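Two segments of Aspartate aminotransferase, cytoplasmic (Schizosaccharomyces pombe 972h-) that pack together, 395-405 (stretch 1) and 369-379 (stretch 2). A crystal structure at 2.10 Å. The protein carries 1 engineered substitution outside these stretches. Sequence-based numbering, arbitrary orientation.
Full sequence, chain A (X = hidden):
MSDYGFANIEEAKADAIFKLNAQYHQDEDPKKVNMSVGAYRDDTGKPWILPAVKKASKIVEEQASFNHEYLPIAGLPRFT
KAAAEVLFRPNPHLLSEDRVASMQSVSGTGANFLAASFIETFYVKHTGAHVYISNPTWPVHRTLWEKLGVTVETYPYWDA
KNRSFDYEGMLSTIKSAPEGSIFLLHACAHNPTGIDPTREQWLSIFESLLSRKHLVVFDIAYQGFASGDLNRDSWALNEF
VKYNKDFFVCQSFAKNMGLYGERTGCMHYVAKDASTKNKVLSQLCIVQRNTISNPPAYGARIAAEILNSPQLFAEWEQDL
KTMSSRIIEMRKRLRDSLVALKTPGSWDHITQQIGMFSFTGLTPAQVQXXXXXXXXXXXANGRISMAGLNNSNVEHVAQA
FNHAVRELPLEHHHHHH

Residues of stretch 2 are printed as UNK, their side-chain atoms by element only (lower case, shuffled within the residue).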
# COMPACT_ATOMS: atom_id res chain seq x y z
N GLU A 395 14.56 16.88 -32.40
CA GLU A 395 15.63 17.03 -33.38
C GLU A 395 17.00 17.04 -32.71
O GLU A 395 17.96 16.48 -33.24
CB GLU A 395 15.41 18.30 -34.20
CG GLU A 395 15.58 18.09 -35.68
CD GLU A 395 14.58 17.07 -36.25
OE1 GLU A 395 13.39 17.10 -35.85
OE2 GLU A 395 15.01 16.25 -37.08
N HIS A 396 17.11 17.69 -31.55
CA HIS A 396 18.33 17.60 -30.76
C HIS A 396 18.67 16.14 -30.43
O HIS A 396 19.82 15.72 -30.54
CB HIS A 396 18.17 18.44 -29.50
CG HIS A 396 19.34 18.37 -28.55
ND1 HIS A 396 20.56 18.94 -28.83
CD2 HIS A 396 19.45 17.83 -27.32
CE1 HIS A 396 21.38 18.74 -27.81
NE2 HIS A 396 20.73 18.06 -26.88
N VAL A 397 17.66 15.34 -30.07
CA VAL A 397 17.88 13.93 -29.73
C VAL A 397 18.34 13.13 -30.96
O VAL A 397 19.29 12.34 -30.89
CB VAL A 397 16.62 13.32 -29.10
CG1 VAL A 397 16.78 11.78 -28.93
CG2 VAL A 397 16.33 13.99 -27.76
N ALA A 398 17.65 13.31 -32.09
CA ALA A 398 18.06 12.64 -33.32
C ALA A 398 19.50 13.00 -33.71
O ALA A 398 20.27 12.13 -34.13
CB ALA A 398 17.11 13.00 -34.46
N GLN A 399 19.86 14.28 -33.59
CA GLN A 399 21.20 14.70 -33.95
C GLN A 399 22.24 14.03 -33.06
O GLN A 399 23.31 13.64 -33.53
CB GLN A 399 21.32 16.22 -33.86
CG GLN A 399 20.53 16.98 -34.93
CD GLN A 399 21.27 17.11 -36.25
OE1 GLN A 399 22.49 16.90 -36.32
NE2 GLN A 399 20.54 17.48 -37.30
N ALA A 400 21.93 13.90 -31.76
CA ALA A 400 22.81 13.23 -30.82
C ALA A 400 23.01 11.77 -31.20
O ALA A 400 24.15 11.28 -31.24
CB ALA A 400 22.25 13.31 -29.40
N PHE A 401 21.91 11.05 -31.43
CA PHE A 401 21.99 9.64 -31.81
C PHE A 401 22.80 9.49 -33.09
O PHE A 401 23.69 8.63 -33.19
CB PHE A 401 20.59 9.04 -32.00
CG PHE A 401 19.83 8.81 -30.70
CD1 PHE A 401 20.28 9.31 -29.49
CD2 PHE A 401 18.66 8.07 -30.71
CE1 PHE A 401 19.57 9.10 -28.31
CE2 PHE A 401 17.94 7.85 -29.53
CZ PHE A 401 18.40 8.36 -28.33
N ASN A 402 22.51 10.32 -34.10
CA ASN A 402 23.23 10.24 -35.36
C ASN A 402 24.73 10.40 -35.13
O ASN A 402 25.53 9.59 -35.61
CB ASN A 402 22.71 11.31 -36.32
CG ASN A 402 23.51 11.38 -37.61
OD1 ASN A 402 23.51 10.44 -38.40
ND2 ASN A 402 24.19 12.49 -37.84
N HIS A 403 25.11 11.42 -34.37
CA HIS A 403 26.53 11.67 -34.11
C HIS A 403 27.15 10.51 -33.34
O HIS A 403 28.24 10.03 -33.68
CB HIS A 403 26.67 12.98 -33.35
CG HIS A 403 28.07 13.50 -33.27
ND1 HIS A 403 28.38 14.72 -32.71
CD2 HIS A 403 29.25 12.96 -33.67
CE1 HIS A 403 29.69 14.91 -32.76
NE2 HIS A 403 30.24 13.85 -33.33
N ALA A 404 26.47 10.05 -32.29
CA ALA A 404 27.01 8.99 -31.44
C ALA A 404 27.25 7.70 -32.23
O ALA A 404 28.30 7.07 -32.11
CB ALA A 404 26.07 8.73 -30.26
N VAL A 405 26.28 7.31 -33.05
CA VAL A 405 26.41 6.07 -33.81
C VAL A 405 27.50 6.19 -34.86
O VAL A 405 28.29 5.25 -35.06
CB VAL A 405 25.05 5.69 -34.42
CG1 VAL A 405 25.22 4.57 -35.47
CG2 VAL A 405 24.10 5.28 -33.32
N UNK A 369 28.34 8.99 -24.71
CA UNK A 369 28.62 10.08 -25.64
C UNK A 369 27.43 11.04 -25.72
O UNK A 369 27.61 12.27 -25.69
c UNK A 369 30.29 12.31 -29.99
c UNK A 369 28.93 12.08 -29.82
c UNK A 369 28.50 11.17 -28.85
c UNK A 369 30.77 10.73 -28.24
c UNK A 369 28.94 9.49 -27.01
c UNK A 369 31.22 11.63 -29.21
c UNK A 369 29.41 10.50 -28.04
N UNK A 370 26.21 10.50 -25.81
CA UNK A 370 25.01 11.34 -25.81
C UNK A 370 24.91 12.16 -24.53
O UNK A 370 24.49 13.32 -24.57
s UNK A 370 23.55 9.75 -27.59
c UNK A 370 23.77 10.47 -25.97
N UNK A 371 25.26 11.56 -23.40
CA UNK A 371 25.18 12.28 -22.14
C UNK A 371 26.18 13.43 -22.09
O UNK A 371 25.83 14.56 -21.73
c UNK A 371 25.07 11.98 -19.62
o UNK A 371 26.30 11.44 -17.65
n UNK A 371 24.74 9.98 -18.30
c UNK A 371 25.43 11.10 -18.44
c UNK A 371 25.39 11.33 -20.96
N UNK A 372 27.44 13.17 -22.46
CA UNK A 372 28.48 14.17 -22.29
C UNK A 372 28.43 15.26 -23.37
O UNK A 372 28.70 16.43 -23.08
o UNK A 372 31.58 11.03 -20.19
o UNK A 372 32.24 12.14 -21.97
c UNK A 372 29.86 13.49 -22.29
c UNK A 372 30.10 12.67 -21.04
c UNK A 372 31.40 11.89 -21.07
N UNK A 373 28.10 14.90 -24.61
CA UNK A 373 28.13 15.89 -25.69
C UNK A 373 26.78 16.50 -26.00
O UNK A 373 26.73 17.58 -26.60
c UNK A 373 28.71 15.26 -26.96
n UNK A 373 32.59 14.97 -29.21
n UNK A 373 31.15 16.43 -28.12
c UNK A 373 31.82 16.05 -29.22
c UNK A 373 30.11 14.66 -26.77
n UNK A 373 31.71 16.76 -30.34
c UNK A 373 31.19 15.73 -26.84
N UNK A 374 25.67 15.84 -25.65
CA UNK A 374 24.34 16.39 -25.92
C UNK A 374 23.46 16.47 -24.68
O UNK A 374 22.29 16.88 -24.80
c UNK A 374 24.34 15.71 -28.36
c UNK A 374 26.11 15.08 -29.90
c UNK A 374 23.89 16.63 -29.31
o UNK A 374 26.28 16.14 -32.04
c UNK A 374 24.54 16.78 -30.54
c UNK A 374 23.65 15.56 -27.02
c UNK A 374 25.65 16.00 -30.83
c UNK A 374 25.46 14.94 -28.67
N UNK A 375 23.98 16.11 -23.51
CA UNK A 375 23.28 16.27 -22.23
C UNK A 375 21.95 15.53 -22.22
O UNK A 375 20.95 16.01 -21.67
n UNK A 375 26.11 19.66 -22.79
n UNK A 375 25.32 18.60 -21.10
c UNK A 375 26.35 19.31 -21.54
c UNK A 375 24.88 19.17 -23.16
c UNK A 375 24.37 18.53 -22.09
c UNK A 375 23.10 17.76 -21.92
N UNK A 376 21.93 14.36 -22.86
CA UNK A 376 20.79 13.44 -22.81
C UNK A 376 21.04 12.41 -21.73
O UNK A 376 22.10 11.77 -21.72
c UNK A 376 19.58 14.70 -25.28
c UNK A 376 20.59 13.56 -25.41
c UNK A 376 20.26 12.66 -26.57
c UNK A 376 20.59 12.72 -24.14
N UNK A 377 20.05 12.23 -20.85
CA UNK A 377 20.17 11.36 -19.69
C UNK A 377 19.22 10.17 -19.83
O UNK A 377 18.00 10.33 -19.77
o UNK A 377 24.42 15.46 -17.46
c UNK A 377 19.92 12.16 -18.41
c UNK A 377 22.32 15.14 -18.58
c UNK A 377 23.31 14.70 -17.71
c UNK A 377 23.20 13.49 -17.07
c UNK A 377 22.12 12.70 -17.30
c UNK A 377 21.22 14.33 -18.81
c UNK A 377 21.10 13.09 -18.15
N UNK A 378 19.78 8.98 -20.06
CA UNK A 378 19.00 7.75 -20.18
C UNK A 378 19.91 6.57 -19.85
O UNK A 378 21.12 6.71 -19.68
c UNK A 378 19.52 6.53 -23.50
c UNK A 378 19.26 7.68 -22.75
c UNK A 378 18.32 7.63 -21.56
c UNK A 378 19.84 8.87 -23.17
c UNK A 378 20.92 7.76 -25.02
c UNK A 378 20.68 8.91 -24.29
c UNK A 378 20.34 6.57 -24.63
N UNK A 379 19.29 5.39 -19.77
CA UNK A 379 19.95 4.21 -19.23
C UNK A 379 21.05 3.69 -20.15
O UNK A 379 20.94 3.76 -21.38
c UNK A 379 18.93 3.08 -18.99
o UNK A 379 17.78 3.54 -18.32

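Position 369 carries one carbon followed by a ring of six carbons and no heteroatom. The ring directs its edge toward the face of the His403 imidazole, with centroids 4.9 Å apart and planes at 74°, and also lies against Ala404. This is Phe369, whose CD1 is 3.7 Å from Ala404 CB. At position 370 one carbon carries one sulfur, which lies against Ala400, Phe401 and Ala404. This is Cys370, its SG 3.8 Å from both Ala404 CB and Phe401 CD1, at the point where the backbones come close, its CA 5.8 Å from Ala400 CA.

Position 371 has three carbons, the third bearing one oxygen and one nitrogen, and touches nothing on stretch 1: Gln371. Position 372, with three carbons ending in two oxygens, is likewise remote and is Glu372. Position 373 shows three carbons, a nitrogen, and a carbon bearing two more nitrogens, a guanidinium at the margin of the contact near His403. It is Arg373, and its NH2 is 3.7 Å from His403 CE1.

At position 374, one carbon leads to a six-carbon ring bearing an oxygen, set among His396, Gln399, Ala400 and His403. The residue is Tyr374. Ala400 CA stands 3.6 Å from the centroid of its ring, almost on the ring normal, while Tyr374 OH and His403 ND1 form a 2.6 Å hydrogen bond. Position 375 holds one carbon and a five-membered ring of three carbons and two nitrogens, without contact to stretch 1. This is His375, whose positive phi marks the departure from the helix.

Position 376 has four carbons forked at the second, reaching His396, Val397, Ala400 and Phe401: Leu376, with CD1 3.5 Å from Ala400 CB. Position 377 repeats the six-carbon ring with an oxygen but lies out of reach; it is Tyr377. Position 378, one carbon and an all-carbon six-membered ring, approaches Phe401 and is Phe378, its CZ 3.8 Å from Phe401 CE1. Position 379 has one carbon and one oxygen, far from stretch 1, and is Ser379.

The contact centers on Tyr374, a knob in a hole of the helix 395-405. The small Ala400 lets the ring lie flat against the helix, and two hydrogen bonds hold the residue, one at each end: the hydroxyl pairs with His403 ND1, and His396 NE2 donates to the main-chain Tyr374 O at 2.9 Å, the carbonyl of the last residue of helix 369-374. Around this anchor, Cys370, Leu376 and Phe378 pack against Phe401, and Phe369 extends the apolar surface to Ala404.

Stretch 2, residues 369-379: FCQERYHLYFS
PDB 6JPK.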